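Local coordinates for protein amidase, hydantoinase/carbamoylase family (PDB 5I4M) that probably hydrolyses N-carbamoyl-L-amino acids at a two-zinc centre, as a dimeric member of the peptidase M20 family, at residues Val99-His104 / His423-Arg428; Ser152-Ala157 / Lys182-Glu187; Leu210-Gly215 / Gly400-Glu405; Gly281-Gly286 / Val306-Pro311; Arg360-Arg365 / Ala418-His423. All coordinates share one frame; numbering follows the deposited sequence.

Five contacts illustrate how an M20 amidase builds a shared active site from distant pieces of chain. Contact 1 closes the longest loop, and the others nest inside it; contacts 2, 3 and 4 touch the second subunit. Contacts 1 and 5 lie about 11 Å apart between centres, share His-423 and use successive parts of helix 411-429. Strands 99-103 and 206-212 are neighbours, so contacts 1 and 3 meet at one zinc ion. Contacts 3 and 4, about 16 Å apart between centres, hold opposite ends of one 3-phosphoglycerate, and contact 3 crosses contact 5 along the chain. Contact 2 joins the loop after zinc ligand Glu-150 to helix 184-191, its Arg-153 side chain about 12 Å from zinc.

Contact 1. Residues Val99-His104 / His423-Arg428; sequences VVTGSH and HAMLSR. With ZN (zinc ion), chain C.
Val-99 begins the strand with its two methyls spread over helix 411-429. CG1 slides past Met-425, 4.2 Å from its CE, and CG2 reaches the helix backbone, 3.9 Å from Arg-428 C, beside the aliphatic start of that arginine; the charged end leads away to a salt bridge with Glu-431. Val-100 points away from the helix and touches Ala-207 and Leu-204. At Thr-101 the thioether of Met-425 crosses the side chain at about a right angle: SD lies 3.6 Å from Thr-101 CB, and a bend at chi3 (67°) folds CE back so that it also meets Val-99 O at 3.9 Å. Because Thr-101 OG1 stands anti to the backbone N (chi1 -168°), it bonds to Phe-208 O on the neighbouring strand, and carbon is what faces the sulphur. Gly-102 and Ser-103 run on beyond the helix, the serine bonded to Glu-209. His-104 ends the segment on the zinc ion, with NE2 2.2 Å from the metal, which Asp-115, His-211, a water and phosphate oxygens of the bound 3-phosphoglycerate also hold; ND1 is hydrogen-bonded to Asp-106 O. With strand and helix running nearly antiparallel, 162° apart and 8.9 Å between axes, this is the helix-on-sheet layering of the M20 catalytic domain, where a buried strand delivers a metal ligand at its C-terminal end.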
# COMPACT_ATOMS: atom_id res chain seq x y z
N VAL A 99 -13.78 -40.51 11.31
CA VAL A 99 -14.62 -39.58 10.56
C VAL A 99 -14.30 -38.19 11.09
O VAL A 99 -14.42 -37.94 12.29
CB VAL A 99 -16.11 -39.91 10.70
CG1 VAL A 99 -16.94 -38.83 10.04
CG2 VAL A 99 -16.40 -41.27 10.08
N VAL A 100 -13.84 -37.30 10.22
CA VAL A 100 -13.32 -36.03 10.70
C VAL A 100 -14.20 -34.90 10.21
O VAL A 100 -14.87 -34.98 9.18
CB VAL A 100 -11.86 -35.78 10.29
CG1 VAL A 100 -11.00 -37.02 10.59
CG2 VAL A 100 -11.77 -35.39 8.85
N THR A 101 -14.20 -33.82 10.99
CA THR A 101 -14.83 -32.58 10.59
C THR A 101 -13.92 -31.46 11.05
O THR A 101 -12.95 -31.68 11.77
CB THR A 101 -16.23 -32.42 11.19
OG1 THR A 101 -16.91 -31.34 10.55
CG2 THR A 101 -16.14 -32.13 12.69
N GLY A 102 -14.24 -30.25 10.64
CA GLY A 102 -13.41 -29.15 11.08
C GLY A 102 -13.24 -28.11 10.01
O GLY A 102 -13.77 -28.23 8.90
N SER A 103 -12.46 -27.09 10.34
CA SER A 103 -12.37 -25.91 9.49
C SER A 103 -11.20 -25.08 9.99
O SER A 103 -10.21 -25.63 10.49
CB SER A 103 -13.70 -25.15 9.52
OG SER A 103 -13.88 -24.27 8.40
N HIS A 104 -11.30 -23.76 9.90
CA HIS A 104 -10.20 -22.90 10.32
C HIS A 104 -10.66 -21.89 11.36
O HIS A 104 -11.80 -21.43 11.34
CB HIS A 104 -9.61 -22.15 9.12
CG HIS A 104 -10.61 -21.34 8.34
ND1 HIS A 104 -10.74 -19.98 8.48
CD2 HIS A 104 -11.52 -21.71 7.41
CE1 HIS A 104 -11.69 -19.54 7.67
NE2 HIS A 104 -12.17 -20.57 7.01
N HIS A 423 -25.69 -35.58 11.90
CA HIS A 423 -26.21 -36.83 11.39
C HIS A 423 -25.43 -37.37 10.20
O HIS A 423 -25.31 -38.59 10.06
CB HIS A 423 -27.69 -36.69 11.08
CG HIS A 423 -28.53 -36.90 12.30
ND1 HIS A 423 -29.02 -38.14 12.65
CD2 HIS A 423 -28.86 -36.06 13.31
CE1 HIS A 423 -29.67 -38.04 13.80
NE2 HIS A 423 -29.59 -36.79 14.22
N ALA A 424 -24.88 -36.50 9.36
CA ALA A 424 -24.02 -36.98 8.29
C ALA A 424 -22.79 -37.67 8.87
O ALA A 424 -22.38 -38.74 8.39
CB ALA A 424 -23.60 -35.83 7.38
N MET A 425 -22.20 -37.09 9.91
CA MET A 425 -21.06 -37.72 10.56
C MET A 425 -21.47 -39.01 11.24
O MET A 425 -20.78 -40.04 11.12
CB MET A 425 -20.43 -36.76 11.57
CG MET A 425 -19.75 -35.57 10.93
SD MET A 425 -18.91 -34.58 12.19
CE MET A 425 -17.62 -35.71 12.71
N LEU A 426 -22.60 -38.99 11.96
CA LEU A 426 -23.08 -40.21 12.60
C LEU A 426 -23.29 -41.32 11.59
O LEU A 426 -22.95 -42.48 11.84
CB LEU A 426 -24.38 -39.94 13.35
CG LEU A 426 -24.28 -39.62 14.83
CD1 LEU A 426 -25.66 -39.30 15.36
CD2 LEU A 426 -23.66 -40.80 15.58
N SER A 427 -23.87 -40.98 10.44
CA SER A 427 -24.13 -41.98 9.42
C SER A 427 -22.86 -42.72 9.03
O SER A 427 -22.86 -43.95 8.90
CB SER A 427 -24.77 -41.31 8.20
OG SER A 427 -25.11 -42.26 7.22
N ARG A 428 -21.76 -42.00 8.86
CA ARG A 428 -20.54 -42.66 8.43
C ARG A 428 -19.74 -43.24 9.60
O ARG A 428 -19.09 -44.28 9.43
CB ARG A 428 -19.67 -41.67 7.64
CG ARG A 428 -20.48 -40.97 6.55
CD ARG A 428 -19.87 -41.14 5.19
NE ARG A 428 -19.58 -42.53 4.88
CZ ARG A 428 -18.86 -42.92 3.83
NH1 ARG A 428 -18.36 -42.01 2.99
NH2 ARG A 428 -18.64 -44.21 3.60
ZN ZN C . -13.56 -20.37 5.35
O HOH W 1 -12.89 -22.32 4.62

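Contact 2. Residues Ser152-Ala157 / Lys182-Glu187; sequences SRFAPA and KTIGEE
The Phe-154 ring is sandwiched. Over one face lies Ile-184 CG1, a CH-pi contact 3.7 Å from the ring centroid; on the opposite face sits the CG of its own neighbour, Arg-153, and at the edge, in plane, Lys-182 O stands 3.4 Å from Phe-154 CE2. The Arg-153 guanidinium is bounded too, with Phe-154 CZ over one face and Lys-182 CD and Glu-187 OE1 at its edge. A chain extended from CG to NE carries that group across to the helix, where NH2 donates to Glu-187 OE1 at 2.8 Å in a salt bridge. The guanidinium and carboxylate planes stand 81° apart, and the oxygen is met from above the carboxylate plane. Asp-178 pairs with Arg-153 as well, and Arg-190 with Glu-187. Thr-183 and Glu-186 close the helix start reciprocally: Glu-186 N donates to Thr-183 OG1 at 2.9 Å, and Thr-183 N to Glu-186 OE1. This is a capping box, and its helix meets the loop after zinc ligand Glu-150 through Ile-184 and Glu-187.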
# COMPACT_ATOMS: atom_id res chain seq x y z
N SER A 152 -4.15 -15.23 3.61
CA SER A 152 -4.03 -13.77 3.57
C SER A 152 -2.71 -13.28 4.13
O SER A 152 -1.98 -12.54 3.46
CB SER A 152 -5.20 -13.14 4.33
OG SER A 152 -5.04 -11.72 4.36
N ARG A 153 -2.37 -13.69 5.35
CA ARG A 153 -1.10 -13.26 5.96
C ARG A 153 0.08 -13.98 5.32
O ARG A 153 1.11 -13.35 5.02
CB ARG A 153 -1.11 -13.51 7.46
CG ARG A 153 0.21 -13.14 8.12
CD ARG A 153 0.25 -13.44 9.60
NE ARG A 153 1.57 -13.09 10.12
CZ ARG A 153 2.05 -13.44 11.31
NH1 ARG A 153 1.31 -14.18 12.14
NH2 ARG A 153 3.27 -13.06 11.66
N PHE A 154 -0.03 -15.28 5.14
CA PHE A 154 0.90 -16.07 4.35
C PHE A 154 0.09 -16.65 3.20
O PHE A 154 -1.02 -17.16 3.43
CB PHE A 154 1.56 -17.20 5.14
CG PHE A 154 1.85 -16.87 6.58
CD1 PHE A 154 0.86 -16.99 7.55
CD2 PHE A 154 3.13 -16.51 6.98
CE1 PHE A 154 1.12 -16.72 8.88
CE2 PHE A 154 3.40 -16.23 8.31
CZ PHE A 154 2.40 -16.33 9.27
N ALA A 155 0.62 -16.57 1.99
CA ALA A 155 -0.14 -17.07 0.86
C ALA A 155 0.53 -18.33 0.30
O ALA A 155 1.74 -18.51 0.44
CB ALA A 155 -0.24 -16.01 -0.24
N PRO A 156 -0.22 -19.22 -0.35
CA PRO A 156 -1.65 -19.11 -0.65
C PRO A 156 -2.53 -19.73 0.43
O PRO A 156 -2.06 -20.06 1.52
CB PRO A 156 -1.77 -19.89 -1.96
CG PRO A 156 -0.80 -20.99 -1.77
CD PRO A 156 0.38 -20.37 -1.05
N ALA A 157 -3.80 -19.91 0.09
CA ALA A 157 -4.77 -20.49 1.00
C ALA A 157 -4.58 -22.00 1.13
O ALA A 157 -3.96 -22.65 0.29
CB ALA A 157 -6.19 -20.21 0.51
N LYS A 182 8.35 -13.17 7.95
CA LYS A 182 8.20 -14.24 8.92
C LYS A 182 7.57 -15.46 8.27
O LYS A 182 6.60 -15.35 7.51
CB LYS A 182 7.35 -13.78 10.11
CG LYS A 182 7.93 -12.58 10.85
CD LYS A 182 7.02 -12.14 11.98
CE LYS A 182 7.55 -10.87 12.66
NZ LYS A 182 6.54 -10.33 13.61
N THR A 183 8.11 -16.64 8.56
CA THR A 183 7.60 -17.86 7.95
C THR A 183 6.53 -18.50 8.81
O THR A 183 6.44 -18.26 10.01
CB THR A 183 8.71 -18.89 7.72
OG1 THR A 183 9.18 -19.37 8.98
CG2 THR A 183 9.87 -18.27 6.92
N ILE A 184 5.72 -19.35 8.18
CA ILE A 184 4.75 -20.14 8.93
C ILE A 184 5.45 -20.97 9.99
O ILE A 184 5.01 -21.03 11.14
CB ILE A 184 3.92 -21.01 7.96
CG1 ILE A 184 2.88 -20.16 7.23
CG2 ILE A 184 3.24 -22.17 8.72
CD1 ILE A 184 1.95 -20.96 6.26
N GLY A 185 6.58 -21.59 9.63
CA GLY A 185 7.31 -22.41 10.60
C GLY A 185 7.80 -21.62 11.80
O GLY A 185 7.74 -22.10 12.94
N GLU A 186 8.31 -20.41 11.57
CA GLU A 186 8.75 -19.59 12.70
C GLU A 186 7.58 -19.21 13.59
O GLU A 186 7.68 -19.26 14.83
CB GLU A 186 9.45 -18.32 12.19
CG GLU A 186 10.82 -18.57 11.58
CD GLU A 186 11.23 -17.48 10.60
OE1 GLU A 186 10.49 -16.48 10.44
OE2 GLU A 186 12.32 -17.63 9.99
N GLU A 187 6.46 -18.82 12.98
CA GLU A 187 5.33 -18.36 13.77
C GLU A 187 4.62 -19.51 14.48
O GLU A 187 4.09 -19.32 15.58
CB GLU A 187 4.38 -17.58 12.88
CG GLU A 187 4.97 -16.23 12.47
CD GLU A 187 5.15 -15.29 13.66
OE1 GLU A 187 4.24 -14.47 13.92
OE2 GLU A 187 6.19 -15.38 14.34

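Contact 3. Residues Leu210-Gly215 / Gly400-Glu405; sequences LHIEQG and GISHNE. With ZN (zinc ion), chain D; ZN (zinc ion), chain C; 3PG (3-phosphoglyceric acid), chain E.
Gln-214 and Ser-402 make the close polar join. From the glutamine's extended side chain, NE2 donates to Ser-402 OG at 3.1 Å, the acceptor lying near the amide plane, and also to phosphate oxygen O3P of 3-phosphoglycerate at 2.9 Å from Gln-214 NE2. Both bonds are fairly straight, with angles of 160° at the hydrogen. Glu-407 in turn holds Ser-402 OG, a second-shell link that probably helps to position the amide. The backbones press together at the other end too, where Gly-215 and Gly-400 bring their CA atoms within 3.9 Å. By comparison the Ile-212 side is looser: its CD1 comes no nearer than 4.2 Å to Ser-402 OG. Beyond the join stand the metal ligands. His-211 NE2 is 2.2 Å from one zinc ion, its ring fixed by a bond from ND1 to Ile-212 O, on a lone pair in the carbonyl plane; His-403 NE2 is 2.1 Å from the other, with ND1 bonded to Asn-296 O of the second subunit. Asp-115 bridges the pair, as does phosphate oxygen O2P. The two ions and the Gln-214 amide together hold a tetrahedral phosphate, consistent with a site that could bind and polarise the substrate's scissile group.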
# COMPACT_ATOMS: atom_id res chain seq x y z
N LEU A 210 -18.54 -28.13 7.67
CA LEU A 210 -19.68 -27.24 7.76
C LEU A 210 -19.20 -25.80 7.62
O LEU A 210 -18.21 -25.41 8.26
CB LEU A 210 -20.37 -27.47 9.12
CG LEU A 210 -21.43 -26.48 9.59
CD1 LEU A 210 -22.63 -26.51 8.67
CD2 LEU A 210 -21.83 -26.82 11.04
N HIS A 211 -19.87 -25.01 6.77
CA HIS A 211 -19.39 -23.66 6.48
C HIS A 211 -20.55 -22.78 6.06
O HIS A 211 -21.55 -23.28 5.52
CB HIS A 211 -18.34 -23.69 5.37
CG HIS A 211 -17.36 -22.56 5.41
ND1 HIS A 211 -17.68 -21.28 5.03
CD2 HIS A 211 -16.05 -22.53 5.75
CE1 HIS A 211 -16.61 -20.50 5.14
NE2 HIS A 211 -15.61 -21.24 5.58
N ILE A 212 -20.44 -21.47 6.28
CA ILE A 212 -21.44 -20.58 5.70
C ILE A 212 -21.19 -20.49 4.20
O ILE A 212 -20.06 -20.65 3.72
CB ILE A 212 -21.43 -19.18 6.35
CG1 ILE A 212 -20.04 -18.55 6.25
CG2 ILE A 212 -21.90 -19.25 7.80
CD1 ILE A 212 -20.07 -17.04 6.33
N GLU A 213 -22.26 -20.21 3.45
CA GLU A 213 -22.16 -20.21 1.99
C GLU A 213 -21.15 -19.18 1.48
O GLU A 213 -20.42 -19.45 0.51
CB GLU A 213 -23.53 -19.93 1.37
CG GLU A 213 -23.46 -19.90 -0.15
CD GLU A 213 -24.71 -19.33 -0.78
OE1 GLU A 213 -24.62 -18.81 -1.91
OE2 GLU A 213 -25.77 -19.39 -0.15
N GLN A 214 -21.12 -17.99 2.08
CA GLN A 214 -20.32 -16.85 1.66
C GLN A 214 -20.82 -16.25 0.35
O GLN A 214 -20.11 -15.47 -0.30
CB GLN A 214 -18.84 -17.21 1.55
CG GLN A 214 -18.29 -17.77 2.86
CD GLN A 214 -16.85 -18.16 2.75
OE1 GLN A 214 -16.52 -19.14 2.10
NE2 GLN A 214 -15.97 -17.39 3.40
N GLY A 215 -22.04 -16.60 -0.04
CA GLY A 215 -22.72 -16.00 -1.17
C GLY A 215 -24.21 -15.96 -0.90
O GLY A 215 -24.69 -16.45 0.13
N GLY A 400 -25.56 -12.63 1.77
CA GLY A 400 -24.48 -13.38 1.16
C GLY A 400 -23.10 -12.80 1.33
O GLY A 400 -22.20 -13.16 0.57
N ILE A 401 -22.86 -11.95 2.33
CA ILE A 401 -21.58 -11.27 2.43
C ILE A 401 -20.65 -12.04 3.36
O ILE A 401 -21.06 -12.55 4.41
CB ILE A 401 -21.73 -9.80 2.86
CG1 ILE A 401 -20.36 -9.11 2.79
CG2 ILE A 401 -22.33 -9.71 4.24
CD1 ILE A 401 -20.37 -7.76 2.10
N SER A 402 -19.39 -12.13 2.95
CA SER A 402 -18.33 -12.70 3.76
C SER A 402 -17.07 -11.90 3.46
O SER A 402 -17.03 -11.12 2.51
CB SER A 402 -18.14 -14.19 3.48
OG SER A 402 -17.18 -14.75 4.35
N HIS A 403 -16.06 -12.09 4.30
CA HIS A 403 -14.83 -11.30 4.25
C HIS A 403 -15.12 -9.81 4.46
O HIS A 403 -14.38 -8.94 3.99
CB HIS A 403 -14.05 -11.56 2.96
CG HIS A 403 -13.36 -12.90 2.97
ND1 HIS A 403 -12.41 -13.27 2.05
CD2 HIS A 403 -13.48 -13.94 3.83
CE1 HIS A 403 -11.97 -14.49 2.34
NE2 HIS A 403 -12.61 -14.92 3.41
N ASN A 404 -16.18 -9.55 5.23
CA ASN A 404 -16.58 -8.24 5.71
C ASN A 404 -17.03 -8.44 7.15
O ASN A 404 -17.59 -9.49 7.49
CB ASN A 404 -17.71 -7.65 4.84
CG ASN A 404 -18.08 -6.21 5.21
OD1 ASN A 404 -18.42 -5.90 6.36
ND2 ASN A 404 -18.05 -5.32 4.21
N GLU A 405 -16.74 -7.47 8.02
CA GLU A 405 -17.02 -7.65 9.44
C GLU A 405 -18.51 -7.73 9.76
O GLU A 405 -18.86 -8.17 10.86
CB GLU A 405 -16.36 -6.51 10.22
CG GLU A 405 -14.84 -6.56 10.13
CD GLU A 405 -14.19 -5.21 10.29
OE1 GLU A 405 -14.07 -4.73 11.44
OE2 GLU A 405 -13.79 -4.62 9.27
ZN ZN D . -12.41 -16.79 4.45
ZN ZN C . -13.56 -20.37 5.35
C1 3PG E . -10.72 -18.53 -0.56
O1 3PG E . -10.48 -17.32 -0.74
O2 3PG E . -11.63 -19.13 -1.17
C2 3PG E . -9.88 -19.27 0.44
O3 3PG E . -9.94 -20.69 0.19
C3 3PG E . -10.42 -18.98 1.82
O1P 3PG E . -11.74 -19.52 1.93
P 3PG E . -12.70 -19.03 3.16
O2P 3PG E . -11.84 -19.05 4.41
O3P 3PG E . -13.10 -17.62 2.76
O4P 3PG E . -13.82 -20.08 3.18
O HOH W 1 -12.89 -22.32 4.62

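Contact 4. Residues Gly281-Gly286 / Val306-Pro311; sequences GCATVG and VDFRHP. With 3PG (3-phosphoglyceric acid), chain E.
Phe-308 lays the edge of its ring against Ala-283 CB, which is 3.6 Å from CD1, while Val-306 CG1 sits over one ring face; helices 259-276 and 313-334 pack around this apolar side. Along the backbone the strands pair antiparallel. Cys-282 with Arg-309 and Thr-284 with Asp-307 are hydrogen-bonded pairs, each closed by two bonds such as Arg-309 N to Cys-282 O at 2.9 Å, and Ala-283 with Phe-308 is the non-hydrogen-bonded pair. The other face is polar. Asp-307 CG stands anti to its backbone N (chi1 -180°), which sets the carboxylate alongside the extended Arg-309. The arginine grips it side-on: Arg-309 NE donates to Asp-307 OD1 at 2.8 Å and Arg-309 NH2 to Asp-307 OD2 at 2.9 Å, both onto syn lone pairs. A water donates to Asp-307 OD1 and bonds to Thr-284 OG1, which Arg-256 of the second subunit holds. The far edge of the guanidinium meets the carboxylate of 3-phosphoglycerate, Arg-309 NH1 to O2 and NH2 to O1, each at 2.8 Å, and Gly-376 O also takes NH1. Held flat by Asp-307, Arg-309 can receive a carboxylate, consistent with recognition of that of an N-carbamoyl amino acid by the dimerisation domain.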
# COMPACT_ATOMS: atom_id res chain seq x y z
N GLY A 281 -17.52 -16.81 -13.75
CA GLY A 281 -16.16 -16.33 -13.54
C GLY A 281 -16.07 -15.37 -12.37
O GLY A 281 -16.96 -14.56 -12.14
N CYS A 282 -14.98 -15.50 -11.60
CA CYS A 282 -14.64 -14.61 -10.50
C CYS A 282 -13.23 -14.10 -10.72
O CYS A 282 -12.33 -14.89 -11.00
CB CYS A 282 -14.71 -15.32 -9.14
SG CYS A 282 -16.23 -16.25 -8.81
N ALA A 283 -13.03 -12.78 -10.56
CA ALA A 283 -11.71 -12.20 -10.80
C ALA A 283 -11.55 -10.94 -9.97
O ALA A 283 -12.42 -10.06 -10.01
CB ALA A 283 -11.50 -11.87 -12.29
N THR A 284 -10.43 -10.86 -9.25
CA THR A 284 -10.21 -9.80 -8.26
C THR A 284 -8.73 -9.49 -8.15
O THR A 284 -7.89 -10.39 -8.18
CB THR A 284 -10.70 -10.22 -6.87
OG1 THR A 284 -11.91 -10.98 -6.98
CG2 THR A 284 -10.95 -8.99 -5.97
N VAL A 285 -8.41 -8.21 -8.00
CA VAL A 285 -7.11 -7.77 -7.48
C VAL A 285 -7.36 -7.24 -6.08
O VAL A 285 -8.01 -6.19 -5.91
CB VAL A 285 -6.46 -6.70 -8.38
CG1 VAL A 285 -5.19 -6.16 -7.72
CG2 VAL A 285 -6.13 -7.30 -9.74
N GLY A 286 -6.88 -7.95 -5.07
CA GLY A 286 -7.19 -7.59 -3.70
C GLY A 286 -6.04 -6.95 -2.95
O GLY A 286 -6.25 -6.29 -1.93
N VAL A 306 -3.51 -11.42 -8.23
CA VAL A 306 -4.67 -11.72 -9.05
C VAL A 306 -5.31 -12.98 -8.53
O VAL A 306 -4.62 -13.94 -8.17
CB VAL A 306 -4.31 -11.86 -10.54
CG1 VAL A 306 -5.56 -12.18 -11.36
CG2 VAL A 306 -3.69 -10.58 -11.03
N ASP A 307 -6.64 -12.97 -8.45
CA ASP A 307 -7.45 -14.06 -7.93
C ASP A 307 -8.44 -14.41 -9.03
O ASP A 307 -9.28 -13.57 -9.40
CB ASP A 307 -8.16 -13.61 -6.64
CG ASP A 307 -9.04 -14.69 -6.01
OD1 ASP A 307 -9.92 -15.27 -6.69
OD2 ASP A 307 -8.85 -14.94 -4.80
N PHE A 308 -8.33 -15.62 -9.58
CA PHE A 308 -9.22 -16.12 -10.63
C PHE A 308 -9.91 -17.38 -10.14
O PHE A 308 -9.27 -18.25 -9.55
CB PHE A 308 -8.46 -16.51 -11.91
CG PHE A 308 -8.12 -15.37 -12.85
CD1 PHE A 308 -8.75 -14.15 -12.79
CD2 PHE A 308 -7.17 -15.58 -13.84
CE1 PHE A 308 -8.43 -13.14 -13.70
CE2 PHE A 308 -6.84 -14.58 -14.75
CZ PHE A 308 -7.47 -13.36 -14.68
N ARG A 309 -11.21 -17.51 -10.42
CA ARG A 309 -11.94 -18.72 -10.06
C ARG A 309 -12.97 -19.04 -11.14
O ARG A 309 -13.55 -18.13 -11.74
CB ARG A 309 -12.67 -18.57 -8.71
CG ARG A 309 -11.84 -17.82 -7.69
CD ARG A 309 -12.54 -17.74 -6.34
NE ARG A 309 -11.72 -16.97 -5.43
CZ ARG A 309 -11.71 -17.12 -4.11
NH1 ARG A 309 -12.51 -18.02 -3.54
NH2 ARG A 309 -10.88 -16.40 -3.37
N HIS A 310 -13.19 -20.34 -11.38
CA HIS A 310 -14.29 -20.77 -12.24
C HIS A 310 -14.61 -22.22 -11.93
O HIS A 310 -13.70 -22.99 -11.57
CB HIS A 310 -13.94 -20.60 -13.73
CG HIS A 310 -15.14 -20.58 -14.63
ND1 HIS A 310 -15.73 -21.73 -15.10
CD2 HIS A 310 -15.87 -19.55 -15.12
CE1 HIS A 310 -16.78 -21.41 -15.83
NE2 HIS A 310 -16.88 -20.10 -15.87
N PRO A 311 -15.87 -22.64 -12.07
CA PRO A 311 -16.22 -24.05 -11.83
C PRO A 311 -15.77 -24.99 -12.93
O PRO A 311 -15.87 -26.21 -12.75
CB PRO A 311 -17.75 -24.03 -11.74
CG PRO A 311 -18.15 -22.79 -12.53
CD PRO A 311 -17.07 -21.79 -12.21
C1 3PG E . -10.72 -18.53 -0.56
O1 3PG E . -10.48 -17.32 -0.74
O2 3PG E . -11.63 -19.13 -1.17
C2 3PG E . -9.88 -19.27 0.44
O3 3PG E . -9.94 -20.69 0.19
C3 3PG E . -10.42 -18.98 1.82
O1P 3PG E . -11.74 -19.52 1.93
P 3PG E . -12.70 -19.03 3.16
O2P 3PG E . -11.84 -19.05 4.41
O3P 3PG E . -13.10 -17.62 2.76
O4P 3PG E . -13.82 -20.08 3.18
O HOH W 2 -11.75 -13.59 -7.74

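Contact 5. Residues Arg360-Arg365 / Ala418-His423; sequences RAAADR and ANVLLH
Arg-365 lies across the His-423 ring. Its CD sits over the face, 3.6 Å from the ring centroid, a CH-pi contact, and the guanidinium continues almost parallel to the imidazole, the planes 16° apart. A bend at chi3 (-55°) turns the end of the arginine to lie this way. Because ND1 lies under the guanidinium face, the approach of Arg-365 NE, at 3.3 Å from His-423 ND1, is too poorly angled for a hydrogen bond. Beside this pair, Ala-362 CB fits against the other helix, 3.5 Å from Val-420 O and 3.8 Å from His-423 CB, while Val-420 CG2 reaches Ala-363 CA at 3.9 Å. The two alanines let the helix axes approach to 8.3 Å, crossing at 124°. Further out, the N-terminal segment sets both polar ends: Asp-22 O accepts from Arg-365 NH1 and Ile-25 O from His-423 NE2. Phe-366 also meets the imidazole. With NE2 donating to a carbonyl, and a guanidinium lying over ND1 and disfavouring a second proton there, the imidazole is probably neutral.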
# COMPACT_ATOMS: atom_id res chain seq x y z
N ARG A 360 -27.54 -34.78 2.30
CA ARG A 360 -28.92 -34.63 1.86
C ARG A 360 -29.88 -35.41 2.77
O ARG A 360 -30.92 -34.88 3.19
CB ARG A 360 -29.04 -35.09 0.41
CG ARG A 360 -30.31 -34.64 -0.30
CD ARG A 360 -30.33 -35.08 -1.78
NE ARG A 360 -29.39 -34.33 -2.61
CZ ARG A 360 -28.32 -34.85 -3.20
NH1 ARG A 360 -28.03 -36.14 -3.05
NH2 ARG A 360 -27.52 -34.08 -3.93
N ALA A 361 -29.52 -36.65 3.11
CA ALA A 361 -30.35 -37.47 3.99
C ALA A 361 -30.53 -36.81 5.35
O ALA A 361 -31.62 -36.86 5.94
CB ALA A 361 -29.75 -38.86 4.15
N ALA A 362 -29.46 -36.20 5.87
CA ALA A 362 -29.56 -35.53 7.16
C ALA A 362 -30.46 -34.31 7.09
O ALA A 362 -31.23 -34.05 8.02
CB ALA A 362 -28.17 -35.14 7.66
N ALA A 363 -30.38 -33.55 6.00
CA ALA A 363 -31.30 -32.42 5.83
C ALA A 363 -32.74 -32.89 5.78
O ALA A 363 -33.62 -32.29 6.41
CB ALA A 363 -30.94 -31.65 4.56
N ASP A 364 -33.01 -33.96 5.03
CA ASP A 364 -34.37 -34.48 4.94
C ASP A 364 -34.85 -35.01 6.27
O ASP A 364 -36.04 -34.87 6.60
CB ASP A 364 -34.44 -35.57 3.86
CG ASP A 364 -34.43 -35.00 2.44
OD1 ASP A 364 -34.84 -33.83 2.25
OD2 ASP A 364 -34.03 -35.73 1.51
N ARG A 365 -33.96 -35.59 7.08
CA ARG A 365 -34.36 -36.13 8.37
C ARG A 365 -35.00 -35.06 9.24
O ARG A 365 -36.01 -35.31 9.91
CB ARG A 365 -33.16 -36.75 9.08
CG ARG A 365 -33.39 -37.01 10.56
CD ARG A 365 -32.12 -37.50 11.25
NE ARG A 365 -31.57 -38.68 10.57
CZ ARG A 365 -31.83 -39.93 10.92
NH1 ARG A 365 -32.64 -40.20 11.94
NH2 ARG A 365 -31.28 -40.93 10.24
N ALA A 418 -25.53 -27.54 11.98
CA ALA A 418 -24.89 -28.44 12.93
C ALA A 418 -25.67 -29.74 13.09
O ALA A 418 -25.06 -30.80 13.31
CB ALA A 418 -24.71 -27.75 14.28
N ASN A 419 -27.00 -29.69 13.01
CA ASN A 419 -27.78 -30.92 13.03
C ASN A 419 -27.47 -31.78 11.81
O ASN A 419 -27.36 -33.01 11.91
CB ASN A 419 -29.27 -30.60 13.10
CG ASN A 419 -29.75 -30.38 14.52
OD1 ASN A 419 -29.23 -30.99 15.46
ND2 ASN A 419 -30.74 -29.51 14.70
N VAL A 420 -27.31 -31.16 10.65
CA VAL A 420 -27.01 -31.92 9.44
C VAL A 420 -25.61 -32.51 9.53
O VAL A 420 -25.39 -33.68 9.19
CB VAL A 420 -27.19 -31.02 8.21
CG1 VAL A 420 -26.66 -31.71 6.96
CG2 VAL A 420 -28.67 -30.66 8.05
N LEU A 421 -24.65 -31.72 10.00
CA LEU A 421 -23.30 -32.23 10.21
C LEU A 421 -23.31 -33.41 11.18
O LEU A 421 -22.69 -34.45 10.93
CB LEU A 421 -22.38 -31.12 10.73
CG LEU A 421 -20.95 -31.57 11.04
CD1 LEU A 421 -20.23 -31.90 9.74
CD2 LEU A 421 -20.18 -30.50 11.83
N LEU A 422 -24.02 -33.25 12.30
CA LEU A 422 -24.13 -34.31 13.29
C LEU A 422 -24.60 -35.62 12.67
O LEU A 422 -23.98 -36.67 12.87
CB LEU A 422 -25.11 -33.89 14.40
CG LEU A 422 -25.50 -34.94 15.44
CD1 LEU A 422 -24.27 -35.42 16.21
CD2 LEU A 422 -26.56 -34.38 16.41
N HIS A 423 -25.69 -35.58 11.90
CA HIS A 423 -26.21 -36.83 11.39
C HIS A 423 -25.43 -37.37 10.20
O HIS A 423 -25.31 -38.59 10.06
CB HIS A 423 -27.69 -36.69 11.08
CG HIS A 423 -28.53 -36.90 12.30
ND1 HIS A 423 -29.02 -38.14 12.65
CD2 HIS A 423 -28.86 -36.06 13.31
CE1 HIS A 423 -29.67 -38.04 13.80
NE2 HIS A 423 -29.59 -36.79 14.22